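Local coordinates for protein glucosamine--fructose-6-phosphate aminotransferase [isomerizing] (Francisella tularensis subsp. tularensis, PDB 3TBF) that makes glucosamine 6-phosphate from fructose 6-phosphate and glutamine, and is represented here by its C-terminal domain, probably the sugar-isomerising part of the enzyme, at residues H12-E17 against L347-A352; R204-G209 against P337-I342; K250-I255 against T357-P362; I307-K312 against I324-D329. All coordinates share one frame; numbering follows the deposited sequence. Where two conformers were deposited one is given.

Overall arrangement
Three of the four contacts converge on helix 335-355 and the loop after it, near the end of the second SIS unit. Contact 2 uses the start of that helix, contact 1 its later turns, with their centres about 16 Å apart, and contact 3 the loop that follows. Contacts 1 and 3 adjoin, centres about 9 Å apart, through Asp360 and the start of helix 13-19. Contact 4 lies in the five-stranded parallel sheet just before helix 335-355 and touches contact 2; along the chain it is nested inside the loops closed by all the others. Contacts 1 and 3 together bring the two ends of the modelled chain onto the second SIS unit.

Contact 1 (H12-E17 against L347-A352); sequences HYMLKE and LSYHVA
Tyr349 reaches out of helix 335-355 to meet His12, Met14 and Leu15 at the start of helix 13-19. The two helices form an antiparallel pair, and the contact lays the beginning of the modelled chain against the last helix of the second SIS unit. Over these turns the axes approach to 10.8 Å at 162°, a wide spacing that the long tyrosine side chain bridges. Its CG stands anti to the backbone N (chi1 172°), on the side of the other helix, and the ring continues from there to His12 and Leu15.

Leu15 supplies the lid over one face of the ring: CD1 lies 4.3 Å from the centroid of the Tyr349 ring in a CH-pi contact, while CD2 sits near the phenol oxygen. At the rim comes the polar bond. His12 ND1 is 2.6 Å from Tyr349 OH, in the plane of the phenol, and either atom could be the donor. The rings themselves meet obliquely. This is a worked case of one aromatic residue serving as both apolar surface and polar anchor. His12 also occupies the N-cap position, so the phenol is tied to the very beginning of the helix.

The next residue, His350, whose ring has Tyr349 CD2 over one face, hydrogen-bonds Asp214 through NE2. Met14, present as selenomethionine, completes the interface with an extended chain. Its SE approaches the edge of the Tyr349 ring, at 4.4 Å from CD1, and its terminal CE rests 3.6 Å from Ser348 OG, a hydroxyl that is hydrogen-bonded to Gln345 O.

Contact 2 (R204-G209 against P337-I342); sequences RALVMG and PVVFTI
In the helix whose Val338 and Val339 meet Leu206 and Val207, the carbonyl oxygen of Pro337 is gripped twice by Thr341. Thr341 OG1 donates to Pro337 O at 2.9 Å, in the carbonyl plane, and the Thr341 amide adds a weak bond to the same oxygen. This hydroxyl-to-backbone bond lies within the first turns of helix 335-355, which packs nearly parallel to helix 203-211 in the α/β architecture of the SIS fold. The segment axes come within 8.9 Å at an angle of 21°.

The interface itself is apolar, and where valine meets valine the helices are close: the CA atoms of Val207 and Val339 are 5.3 Å apart. Val207 divides its work between its two branches. CG1, anti to the backbone N (chi1 165°), turns to Ile342 and lies 4.1 Å from both its CG1 and its CD1. CG2 faces the preceding turn, 4.1 Å from Val338 CG1, with Val339 CG2 slightly farther off.

Helix 165-184 packs on Val338 and Ile342 through Thr168, and Pro22 of helix 21-30 touches Val207, so helices 165-184 and 21-30 also pack against this pair. Val339 also straddles the neighbouring backbone: its CG1 lies 3.8 Å from Leu206 O, and its CG2 makes the tightest side-chain approach of the pair, 3.6 Å from Leu206 CB.

Contact 3 (K250-I255 against T357-P362); sequences KEISYI and TDVDQP
Thr357 has OG1 set between its backbone N and carbonyl carbon (chi1 41°), which points the hydroxyl at Ile252 O and leaves CG2, anti to the carbonyl carbon, against the ring of Tyr254. The receiving site is the C-terminal end of helix 238-253 in the second SIS unit, which ends in an ST turn begun by Ser253. There Ser253 OG accepts from Ile255 N at 3.2 Å while also bonding to Leu249 O, and Tyr254 leaves the helix with a positive phi of 62°.

The Thr357 OG1 to Ile252 O hydrogen bond is modelled very short, at 2.5 Å, so its exact length is doubtful; a weak bond also links OG1 to Ala352 O. A helix end of this kind exposes carbonyl groups, and a hydroxyl from a loop distant in the chain can meet one of them.

Farther along the loop, Val359 CG1 lies 4.3 Å from Ile252 CD1. Asp360 then bonds the backbone amides of Tyr13 and Met14, joining the loop to helix 13-19. Tyr254 also packs on Ala271 of the second subunit. On the loop side its ring meets the threonine methyl obliquely, the two side chains sliding past each other in opposite directions: CE2 lies 3.3 Å from Thr357 CG2.

Contact 4 (I307-K312 against I324-D329); sequences ILFVDK and IVLELD
Leu308 binds strand 324-328 with both of its backbone polar groups: its N-H donates to Ile324 O at 2.9 Å, and its carbonyl accepts from Leu326 N at 3.0 Å. Val310 repeats the pattern, donating to Leu326 O and accepting from Leu328 N. This alternation is the signature of parallel strands, here the last two of the 2-1-3-4-5 sheet in the second SIS unit, where 324-328 is an outermost strand of the chain's own sheet. The final bond is less regular, since Lys312 N sits 48° out of the plane of the Leu328 carbonyl that it donates to.

From Ile307-Ile324 to Val310-Glu327 the paired side chains share a face; those of Asp311 and Leu328 diverge. Phe309 and Leu326 lie side by side, pointing the same way, with Phe309 CD1 3.9 Å from Leu326 CB. On the other face Val310 CG2 is 4.2 Å from Val325 CG1. A second shell holds the Phe309 face: helix 214-221 covers Leu326 through Ile217 and Ile220, while Pro343 and Leu344 of helix 335-355 rest on Phe309.

Where strand 305-311 ends, Lys312 crosses Glu327 of the neighbouring strand at about a right angle, and Glu327 OE1 touches the aliphatic Lys312 CG at 3.3 Å. A water donates to both Glu327 OE1 and Lys312 O. The charged ends do not pair, Lys312 NZ standing 5.7 Å from OE1.

Asp311 is buried, but its OD1 accepts from the Ala313 amide within its own turn, while OD2 accepts from that of Ala330 and so joins the turns after the two strands; these donors would offset the charge.

Contact 1 (H12-E17 against L347-A352)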
loop_
_atom_site.group_PDB
_atom_site.type_symbol
_atom_site.label_atom_id
_atom_site.label_comp_id
_atom_site.label_asym_id
_atom_site.label_seq_id
_atom_site.Cartn_x
_atom_site.Cartn_y
_atom_site.Cartn_z
ATOM N N HIS A 12 1.444 33.028 0.144
ATOM C CA HIS A 12 2.427 32.019 -0.241
ATOM C C HIS A 12 1.994 31.426 -1.556
ATOM O O HIS A 12 0.790 31.400 -1.847
ATOM C CB HIS A 12 2.434 30.893 0.771
ATOM C CG HIS A 12 2.919 31.308 2.114
ATOM N ND1 HIS A 12 2.069 31.736 3.115
ATOM C CD2 HIS A 12 4.171 31.401 2.615
ATOM C CE1 HIS A 12 2.779 32.058 4.182
ATOM N NE2 HIS A 12 4.055 31.862 3.904
ATOM N N TYR A 13 2.924 30.936 -2.343
ATOM C CA TYR A 13 2.553 30.288 -3.587
ATOM C C TYR A 13 1.679 29.073 -3.357
ATOM O O TYR A 13 0.739 28.812 -4.120
ATOM C CB TYR A 13 3.765 29.851 -4.400
ATOM C CG TYR A 13 4.545 30.964 -4.996
ATOM C CD1 TYR A 13 4.231 31.478 -6.253
ATOM C CD2 TYR A 13 5.614 31.509 -4.306
ATOM C CE1 TYR A 13 4.976 32.539 -6.802
ATOM C CE2 TYR A 13 6.355 32.556 -4.824
ATOM C CZ TYR A 13 6.056 33.060 -6.064
ATOM O OH TYR A 13 6.855 34.087 -6.533
HETATM N N MSE A 14 1.974 28.313 -2.322
HETATM C CA MSE A 14 1.169 27.118 -2.061
HETATM C C MSE A 14 -0.310 27.491 -1.923
HETATM O O MSE A 14 -1.161 26.776 -2.392
HETATM C CB MSE A 14 1.606 26.374 -0.813
HETATM C CG MSE A 14 0.864 25.095 -0.727
HETATM SE SE MSE A 14 1.417 23.965 0.699
HETATM C CE MSE A 14 -0.039 22.528 0.657
ATOM N N LEU A 15 -0.598 28.607 -1.280
ATOM C CA LEU A 15 -1.978 28.993 -1.046
ATOM C C LEU A 15 -2.608 29.484 -2.335
ATOM O O LEU A 15 -3.738 29.200 -2.616
ATOM C CB LEU A 15 -2.066 30.068 0.034
ATOM C CG LEU A 15 -3.449 30.418 0.525
ATOM C CD1 LEU A 15 -4.110 29.187 1.079
ATOM C CD2 LEU A 15 -3.365 31.562 1.577
ATOM N N LYS A 16 -1.848 30.168 -3.144
ATOM C CA LYS A 16 -2.355 30.535 -4.480
ATOM C C LYS A 16 -2.759 29.299 -5.294
ATOM O O LYS A 16 -3.770 29.313 -5.998
ATOM C CB LYS A 16 -1.294 31.275 -5.276
ATOM C CG LYS A 16 -1.690 31.455 -6.737
ATOM C CD LYS A 16 -0.679 32.231 -7.485
ATOM C CE LYS A 16 0.352 31.358 -8.146
ATOM N NZ LYS A 16 -0.025 31.229 -9.597
ATOM N N GLU A 17 -1.959 28.234 -5.184
ATOM C CA GLU A 17 -2.162 27.071 -6.007
ATOM C C GLU A 17 -3.351 26.306 -5.538
ATOM O O GLU A 17 -4.076 25.739 -6.334
ATOM C CB GLU A 17 -0.907 26.221 -6.073
ATOM C CG GLU A 17 0.107 26.824 -7.081
ATOM C CD GLU A 17 1.595 26.604 -6.720
ATOM O OE1 GLU A 17 1.931 25.548 -6.127
ATOM O OE2 GLU A 17 2.431 27.490 -7.051
ATOM N N LEU A 347 -5.536 22.072 5.460
ATOM C CA LEU A 347 -5.117 21.664 6.762
ATOM C C LEU A 347 -3.637 21.638 6.806
ATOM O O LEU A 347 -3.024 22.101 7.774
ATOM C CB LEU A 347 -5.652 20.284 7.087
ATOM C CG LEU A 347 -5.344 19.786 8.535
ATOM C CD1 LEU A 347 -5.833 20.758 9.632
ATOM C CD2 LEU A 347 -5.886 18.377 8.774
ATOM N N SER A 348 -3.036 21.076 5.777
ATOM C CA SER A 348 -1.611 20.909 5.815
ATOM C C SER A 348 -0.931 22.249 5.660
ATOM O O SER A 348 0.117 22.469 6.254
ATOM C CB SER A 348 -1.100 19.908 4.755
ATOM O OG SER A 348 -1.056 20.544 3.478
ATOM N N TYR A 349 -1.530 23.145 4.889
ATOM C CA TYR A 349 -1.004 24.498 4.784
ATOM C C TYR A 349 -1.006 25.205 6.120
ATOM O O TYR A 349 0.020 25.674 6.572
ATOM C CB TYR A 349 -1.777 25.320 3.761
ATOM C CG TYR A 349 -1.376 26.779 3.775
ATOM C CD1 TYR A 349 -0.220 27.225 3.115
ATOM C CD2 TYR A 349 -2.152 27.728 4.473
ATOM C CE1 TYR A 349 0.150 28.584 3.132
ATOM C CE2 TYR A 349 -1.782 29.076 4.509
ATOM C CZ TYR A 349 -0.627 29.499 3.839
ATOM O OH TYR A 349 -0.287 30.819 3.901
ATOM N N HIS A 350 -2.143 25.283 6.769
ATOM C CA HIS A 350 -2.181 25.980 8.043
ATOM C C HIS A 350 -1.358 25.354 9.176
ATOM O O HIS A 350 -0.804 26.085 9.995
ATOM C CB HIS A 350 -3.602 26.134 8.493
ATOM C CG HIS A 350 -4.371 27.081 7.642
ATOM N ND1 HIS A 350 -4.048 28.416 7.537
ATOM C CD2 HIS A 350 -5.436 26.885 6.837
ATOM C CE1 HIS A 350 -4.907 29.010 6.725
ATOM N NE2 HIS A 350 -5.763 28.102 6.291
ATOM N N VAL A 351 -1.247 24.018 9.221
ATOM C CA VAL A 351 -0.493 23.393 10.275
ATOM C C VAL A 351 0.974 23.685 10.037
ATOM O O VAL A 351 1.733 23.887 10.984
ATOM C CB VAL A 351 -0.798 21.926 10.340
ATOM C CG1 VAL A 351 0.203 21.165 11.230
ATOM C CG2 VAL A 351 -2.224 21.776 10.793
ATOM N N ALA A 352 1.349 23.801 8.767
ATOM C CA ALA A 352 2.720 24.172 8.408
ATOM C C ALA A 352 3.042 25.556 8.900
ATOM O O ALA A 352 4.123 25.784 9.447
ATOM C CB ALA A 352 2.939 24.097 6.913
#

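Contact 2 (R204-G209 against P337-I342)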
loop_
_atom_site.group_PDB
_atom_site.type_symbol
_atom_site.label_atom_id
_atom_site.label_comp_id
_atom_site.label_asym_id
_atom_site.label_seq_id
_atom_site.Cartn_x
_atom_site.Cartn_y
_atom_site.Cartn_z
ATOM N N ARG A 204 -16.137 22.265 -10.213
ATOM C CA ARG A 204 -15.657 23.622 -9.972
ATOM C C ARG A 204 -16.393 24.323 -8.826
ATOM O O ARG A 204 -15.777 24.834 -7.901
ATOM C CB ARG A 204 -15.790 24.441 -11.236
ATOM C CG ARG A 204 -15.394 25.858 -11.013
ATOM C CD ARG A 204 -15.148 26.634 -12.296
ATOM N NE ARG A 204 -14.496 27.913 -11.973
ATOM C CZ ARG A 204 -13.752 28.631 -12.809
ATOM N NH1 ARG A 204 -13.534 28.215 -14.047
ATOM N NH2 ARG A 204 -13.236 29.775 -12.400
ATOM N N ALA A 205 -17.715 24.319 -8.877
ATOM C CA ALA A 205 -18.510 24.918 -7.806
ATOM C C ALA A 205 -18.259 24.225 -6.469
ATOM O O ALA A 205 -18.198 24.848 -5.420
ATOM C CB ALA A 205 -20.007 24.882 -8.161
ATOM N N LEU A 206 -18.118 22.918 -6.501
ATOM C CA LEU A 206 -17.981 22.178 -5.247
ATOM C C LEU A 206 -16.582 22.458 -4.637
ATOM O O LEU A 206 -16.417 22.562 -3.416
ATOM C CB LEU A 206 -18.219 20.730 -5.532
ATOM C CG LEU A 206 -19.617 20.419 -6.085
ATOM C CD1 LEU A 206 -19.695 18.921 -6.349
ATOM C CD2 LEU A 206 -20.753 20.865 -5.149
ATOM N N VAL A 207 -15.591 22.651 -5.498
ATOM C CA VAL A 207 -14.259 22.925 -5.025
ATOM C C VAL A 207 -14.237 24.299 -4.397
ATOM O O VAL A 207 -13.653 24.524 -3.342
ATOM C CB VAL A 207 -13.234 22.776 -6.157
ATOM C CG1 VAL A 207 -11.880 23.421 -5.796
ATOM C CG2 VAL A 207 -13.053 21.263 -6.527
HETATM N N MSE A 208 -14.918 25.226 -5.039
HETATM C CA MSE A 208 -15.014 26.567 -4.499
HETATM C C MSE A 208 -15.670 26.582 -3.116
HETATM O O MSE A 208 -15.167 27.246 -2.204
HETATM C CB MSE A 208 -15.750 27.445 -5.484
HETATM C CG MSE A 208 -15.849 28.865 -5.045
HETATM SE SE MSE A 208 -14.101 29.764 -5.136
HETATM C CE MSE A 208 -13.665 29.923 -7.091
ATOM N N GLY A 209 -16.758 25.827 -2.951
ATOM C CA GLY A 209 -17.388 25.612 -1.633
ATOM C C GLY A 209 -16.418 25.073 -0.605
ATOM O O GLY A 209 -16.447 25.445 0.588
ATOM N N PRO A 337 -13.968 12.622 -4.415
ATOM C CA PRO A 337 -12.537 12.479 -4.109
ATOM C C PRO A 337 -11.703 13.753 -4.290
ATOM O O PRO A 337 -10.794 14.041 -3.499
ATOM C CB PRO A 337 -12.079 11.408 -5.108
ATOM C CG PRO A 337 -13.373 10.551 -5.276
ATOM C CD PRO A 337 -14.442 11.611 -5.377
ATOM N N VAL A 338 -12.000 14.503 -5.343
ATOM C CA VAL A 338 -11.375 15.789 -5.570
ATOM C C VAL A 338 -11.809 16.806 -4.493
ATOM O O VAL A 338 -10.974 17.462 -3.911
ATOM C CB VAL A 338 -11.750 16.361 -6.955
ATOM C CG1 VAL A 338 -11.082 17.727 -7.147
ATOM C CG2 VAL A 338 -11.393 15.391 -8.070
ATOM N N VAL A 339 -13.108 16.925 -4.237
ATOM C CA VAL A 339 -13.590 17.930 -3.284
ATOM C C VAL A 339 -13.018 17.714 -1.875
ATOM O O VAL A 339 -12.541 18.642 -1.224
ATOM C CB VAL A 339 -15.090 18.014 -3.271
ATOM C CG1 VAL A 339 -15.611 19.064 -2.210
ATOM C CG2 VAL A 339 -15.609 18.409 -4.680
ATOM N N PHE A 340 -12.942 16.468 -1.446
ATOM C CA PHE A 340 -12.518 16.219 -0.090
ATOM C C PHE A 340 -11.028 16.433 0.035
ATOM O O PHE A 340 -10.563 16.543 1.169
ATOM C CB PHE A 340 -12.879 14.826 0.325
ATOM C CG PHE A 340 -14.242 14.705 0.853
ATOM C CD1 PHE A 340 -14.607 15.417 1.990
ATOM C CD2 PHE A 340 -15.148 13.849 0.276
ATOM C CE1 PHE A 340 -15.866 15.296 2.518
ATOM C CE2 PHE A 340 -16.395 13.731 0.790
ATOM C CZ PHE A 340 -16.774 14.463 1.913
ATOM N N THR A 341 -10.284 16.442 -1.087
ATOM C CA THR A 341 -8.853 16.733 -1.055
ATOM C C THR A 341 -8.545 18.140 -0.578
ATOM O O THR A 341 -7.574 18.355 0.145
ATOM C CB THR A 341 -8.160 16.513 -2.432
ATOM O OG1 THR A 341 -8.249 15.142 -2.778
ATOM C CG2 THR A 341 -6.693 16.773 -2.382
ATOM N N ILE A 342 -9.405 19.098 -0.931
ATOM C CA ILE A 342 -9.132 20.482 -0.679
ATOM C C ILE A 342 -8.929 20.818 0.821
ATOM O O ILE A 342 -7.976 21.485 1.172
ATOM C CB ILE A 342 -10.225 21.353 -1.274
ATOM C CG1 ILE A 342 -10.457 21.096 -2.794
ATOM C CG2 ILE A 342 -9.932 22.799 -1.039
ATOM C CD1 ILE A 342 -9.255 21.035 -3.741
#

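Contact 3 (K250-I255 against T357-P362)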
loop_
_atom_site.group_PDB
_atom_site.type_symbol
_atom_site.label_atom_id
_atom_site.label_comp_id
_atom_site.label_asym_id
_atom_site.label_seq_id
_atom_site.Cartn_x
_atom_site.Cartn_y
_atom_site.Cartn_z
ATOM N N LYS A 250 2.684 15.447 6.369
ATOM C CA LYS A 250 4.011 14.969 6.676
ATOM C C LYS A 250 5.058 15.809 5.939
ATOM O O LYS A 250 6.028 16.297 6.535
ATOM C CB LYS A 250 4.048 13.493 6.237
ATOM C CG LYS A 250 5.290 12.717 6.449
ATOM C CD LYS A 250 5.060 11.203 6.279
ATOM C CE LYS A 250 4.097 10.832 5.124
ATOM N NZ LYS A 250 4.054 9.361 4.843
ATOM N N GLU A 251 4.814 16.013 4.653
ATOM C CA GLU A 251 5.745 16.644 3.721
ATOM C C GLU A 251 6.059 18.076 4.074
ATOM O O GLU A 251 7.159 18.514 3.799
ATOM C CB GLU A 251 5.129 16.646 2.300
ATOM C CG GLU A 251 6.066 16.651 1.084
ATOM C CD GLU A 251 5.328 16.304 -0.267
ATOM O OE1 GLU A 251 4.075 16.326 -0.333
ATOM O OE2 GLU A 251 6.006 15.999 -1.281
ATOM N N ILE A 252 5.099 18.822 4.638
ATOM C CA ILE A 252 5.345 20.224 4.958
ATOM C C ILE A 252 5.237 20.653 6.416
ATOM O O ILE A 252 5.772 21.710 6.767
ATOM C CB ILE A 252 4.489 21.164 4.091
ATOM C CG1 ILE A 252 3.041 21.219 4.587
ATOM C CG2 ILE A 252 4.580 20.762 2.612
ATOM C CD1 ILE A 252 2.106 21.982 3.589
ATOM N N SER A 253 4.560 19.881 7.261
ATOM C CA SER A 253 4.594 20.146 8.715
ATOM C C SER A 253 5.558 19.258 9.469
ATOM O O SER A 253 5.863 19.508 10.622
ATOM C CB SER A 253 3.212 20.001 9.340
ATOM O OG SER A 253 2.867 18.677 9.637
ATOM N N TYR A 254 6.021 18.211 8.812
ATOM C CA TYR A 254 6.876 17.216 9.422
ATOM C C TYR A 254 6.261 16.452 10.571
ATOM O O TYR A 254 6.948 15.729 11.189
ATOM C CB TYR A 254 8.210 17.808 9.891
ATOM C CG TYR A 254 8.903 18.646 8.854
ATOM C CD1 TYR A 254 8.827 18.314 7.504
ATOM C CD2 TYR A 254 9.637 19.773 9.222
ATOM C CE1 TYR A 254 9.445 19.088 6.548
ATOM C CE2 TYR A 254 10.278 20.547 8.270
ATOM C CZ TYR A 254 10.167 20.203 6.927
ATOM O OH TYR A 254 10.800 20.947 5.948
ATOM N N ILE A 255 4.967 16.577 10.808
ATOM C CA ILE A 255 4.244 15.654 11.654
ATOM C C ILE A 255 4.264 14.242 11.066
ATOM O O ILE A 255 4.124 14.059 9.861
ATOM C CB ILE A 255 2.802 16.066 11.824
ATOM C CG1 ILE A 255 2.717 17.372 12.604
ATOM C CG2 ILE A 255 2.058 15.044 12.591
ATOM C CD1 ILE A 255 1.273 17.939 12.717
ATOM N N THR A 357 7.092 25.966 9.387
ATOM C CA THR A 357 7.842 25.265 8.339
ATOM C C THR A 357 7.552 25.895 6.992
ATOM O O THR A 357 6.694 26.763 6.877
ATOM C CB THR A 357 7.600 23.720 8.316
ATOM O OG1 THR A 357 6.217 23.416 8.538
ATOM C CG2 THR A 357 8.474 23.015 9.377
ATOM N N ASP A 358 8.334 25.506 5.998
ATOM C CA ASP A 358 8.350 26.201 4.704
ATOM C C ASP A 358 7.195 25.654 3.909
ATOM O O ASP A 358 6.977 24.434 3.873
ATOM C CB ASP A 358 9.664 25.933 3.924
ATOM C CG ASP A 358 10.826 26.821 4.387
ATOM O OD1 ASP A 358 10.573 27.968 4.845
ATOM O OD2 ASP A 358 11.996 26.363 4.289
ATOM N N VAL A 359 6.423 26.520 3.278
ATOM C CA VAL A 359 5.400 25.978 2.412
ATOM C C VAL A 359 5.822 26.087 0.966
ATOM O O VAL A 359 5.432 25.290 0.156
ATOM C CB VAL A 359 4.012 26.551 2.712
ATOM C CG1 VAL A 359 3.537 25.974 4.036
ATOM C CG2 VAL A 359 4.041 28.070 2.723
ATOM N N ASP A 360 6.642 27.063 0.643
ATOM C CA ASP A 360 7.046 27.239 -0.731
ATOM C C ASP A 360 8.442 26.639 -0.963
ATOM O O ASP A 360 9.212 26.438 -0.019
ATOM C CB ASP A 360 7.012 28.727 -1.080
ATOM C CG ASP A 360 5.575 29.276 -1.231
ATOM O OD1 ASP A 360 4.609 28.487 -1.470
ATOM O OD2 ASP A 360 5.437 30.525 -1.121
ATOM N N GLN A 361 8.746 26.325 -2.221
ATOM C CA GLN A 361 10.083 25.885 -2.608
ATOM C C GLN A 361 10.966 27.128 -2.757
ATOM O O GLN A 361 10.463 28.264 -2.820
ATOM C CB GLN A 361 10.069 25.108 -3.931
ATOM C CG GLN A 361 9.138 23.881 -4.013
ATOM C CD GLN A 361 8.949 23.393 -5.473
ATOM O OE1 GLN A 361 9.906 23.370 -6.249
ATOM N NE2 GLN A 361 7.723 23.015 -5.841
ATOM N N PRO A 362 12.281 26.934 -2.769
ATOM C CA PRO A 362 13.225 27.964 -3.195
ATOM C C PRO A 362 13.089 28.388 -4.668
ATOM O O PRO A 362 13.494 29.496 -5.028
ATOM C CB PRO A 362 14.581 27.295 -2.978
ATOM C CG PRO A 362 14.334 26.122 -2.047
ATOM C CD PRO A 362 12.867 26.041 -1.768
#

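Contact 4 (I307-K312 against I324-D329)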
loop_
_atom_site.group_PDB
_atom_site.type_symbol
_atom_site.label_atom_id
_atom_site.label_comp_id
_atom_site.label_asym_id
_atom_site.label_seq_id
_atom_site.Cartn_x
_atom_site.Cartn_y
_atom_site.Cartn_z
ATOM N N ILE A 307 -11.417 14.695 13.912
ATOM C CA ILE A 307 -11.550 15.876 13.059
ATOM C C ILE A 307 -12.079 15.383 11.739
ATOM O O ILE A 307 -11.360 14.682 10.987
ATOM C CB ILE A 307 -10.197 16.525 12.852
ATOM C CG1 ILE A 307 -9.667 17.027 14.198
ATOM C CG2 ILE A 307 -10.301 17.628 11.900
ATOM C CD1 ILE A 307 -8.221 17.362 14.161
ATOM N N LEU A 308 -13.346 15.698 11.473
ATOM C CA LEU A 308 -14.057 15.038 10.400
ATOM C C LEU A 308 -14.522 15.989 9.350
ATOM O O LEU A 308 -15.115 16.996 9.657
ATOM C CB LEU A 308 -15.245 14.281 10.934
ATOM C CG LEU A 308 -15.016 13.334 12.117
ATOM C CD1 LEU A 308 -16.357 12.839 12.550
ATOM C CD2 LEU A 308 -14.063 12.179 11.795
ATOM N N PHE A 309 -14.250 15.637 8.100
ATOM C CA PHE A 309 -14.752 16.316 6.972
ATOM C C PHE A 309 -15.782 15.436 6.326
ATOM O O PHE A 309 -15.525 14.337 5.861
ATOM C CB PHE A 309 -13.628 16.592 6.007
ATOM C CG PHE A 309 -12.568 17.477 6.565
ATOM C CD1 PHE A 309 -12.804 18.812 6.791
ATOM C CD2 PHE A 309 -11.347 16.977 6.867
ATOM C CE1 PHE A 309 -11.825 19.637 7.318
ATOM C CE2 PHE A 309 -10.364 17.806 7.381
ATOM C CZ PHE A 309 -10.632 19.147 7.616
ATOM N N VAL A 310 -16.974 15.950 6.261
ATOM C CA VAL A 310 -18.167 15.150 6.146
ATOM C C VAL A 310 -19.021 15.772 5.073
ATOM O O VAL A 310 -19.038 16.960 4.950
ATOM C CB VAL A 310 -18.841 15.212 7.546
ATOM C CG1 VAL A 310 -20.374 15.289 7.466
ATOM C CG2 VAL A 310 -18.265 14.143 8.483
ATOM N N ASP A 311 -19.708 14.973 4.274
ATOM C CA ASP A 311 -20.644 15.501 3.277
ATOM C C ASP A 311 -21.903 15.921 4.020
ATOM O O ASP A 311 -22.321 15.217 4.961
ATOM C CB ASP A 311 -20.998 14.460 2.216
ATOM C CG ASP A 311 -21.907 15.016 1.118
ATOM O OD1 ASP A 311 -23.121 15.254 1.352
ATOM O OD2 ASP A 311 -21.407 15.238 -0.004
ATOM N N LYS A 312 -22.496 17.042 3.609
ATOM C CA LYS A 312 -23.664 17.627 4.309
ATOM C C LYS A 312 -24.798 16.616 4.450
ATOM O O LYS A 312 -25.436 16.571 5.478
ATOM C CB LYS A 312 -24.202 18.872 3.590
ATOM C CG LYS A 312 -23.196 20.089 3.515
ATOM C CD LYS A 312 -23.814 21.284 2.765
ATOM C CE LYS A 312 -23.506 22.668 3.401
ATOM N NZ LYS A 312 -23.853 23.817 2.421
ATOM N N ILE A 324 -14.552 17.537 16.151
ATOM C CA ILE A 324 -14.718 18.727 15.301
ATOM C C ILE A 324 -15.248 18.293 13.948
ATOM O O ILE A 324 -14.691 17.423 13.310
ATOM C CB ILE A 324 -13.393 19.458 15.063
ATOM C CG1 ILE A 324 -12.742 19.830 16.386
ATOM C CG2 ILE A 324 -13.627 20.728 14.276
ATOM C CD1 ILE A 324 -11.385 20.506 16.203
ATOM N N VAL A 325 -16.316 18.899 13.495
ATOM C CA VAL A 325 -16.963 18.443 12.274
ATOM C C VAL A 325 -17.232 19.589 11.322
ATOM O O VAL A 325 -17.974 20.498 11.662
ATOM C CB VAL A 325 -18.271 17.733 12.592
ATOM C CG1 VAL A 325 -18.861 17.144 11.338
ATOM C CG2 VAL A 325 -18.024 16.649 13.654
ATOM N N LEU A 326 -16.592 19.541 10.156
ATOM C CA LEU A 326 -16.775 20.512 9.095
ATOM C C LEU A 326 -17.508 19.775 8.000
ATOM O O LEU A 326 -17.179 18.631 7.705
ATOM C CB LEU A 326 -15.424 21.049 8.606
ATOM C CG LEU A 326 -14.899 22.237 9.433
ATOM C CD1 LEU A 326 -14.904 21.881 10.903
ATOM C CD2 LEU A 326 -13.482 22.756 9.052
ATOM N N GLU A 327 -18.492 20.421 7.399
ATOM C CA GLU A 327 -19.355 19.771 6.447
ATOM C C GLU A 327 -19.275 20.463 5.114
ATOM O O GLU A 327 -19.024 21.649 5.035
ATOM C CB GLU A 327 -20.793 19.743 6.957
ATOM C CG GLU A 327 -21.513 21.043 6.870
ATOM C CD GLU A 327 -22.976 20.949 7.321
ATOM O OE1 GLU A 327 -23.731 20.087 6.790
ATOM O OE2 GLU A 327 -23.356 21.752 8.207
ATOM N N LEU A 328 -19.513 19.722 4.054
ATOM C CA LEU A 328 -19.451 20.297 2.751
ATOM C C LEU A 328 -20.228 19.448 1.776
ATOM O O LEU A 328 -20.445 18.289 2.021
ATOM C CB LEU A 328 -17.974 20.409 2.317
ATOM C CG LEU A 328 -17.066 19.173 2.157
ATOM C CD1 LEU A 328 -15.948 19.475 1.189
ATOM C CD2 LEU A 328 -16.484 18.817 3.477
ATOM N N ASP A 329 -20.637 20.028 0.657
ATOM C CA ASP A 329 -21.223 19.268 -0.433
ATOM C C ASP A 329 -20.097 18.746 -1.284
ATOM O O ASP A 329 -19.352 19.520 -1.830
ATOM C CB ASP A 329 -22.134 20.146 -1.278
ATOM C CG ASP A 329 -22.914 19.353 -2.331
ATOM O OD1 ASP A 329 -22.649 18.115 -2.503
ATOM O OD2 ASP A 329 -23.803 19.984 -2.971
HETATM O O HOH W 1 -26.235 18.929 6.847
#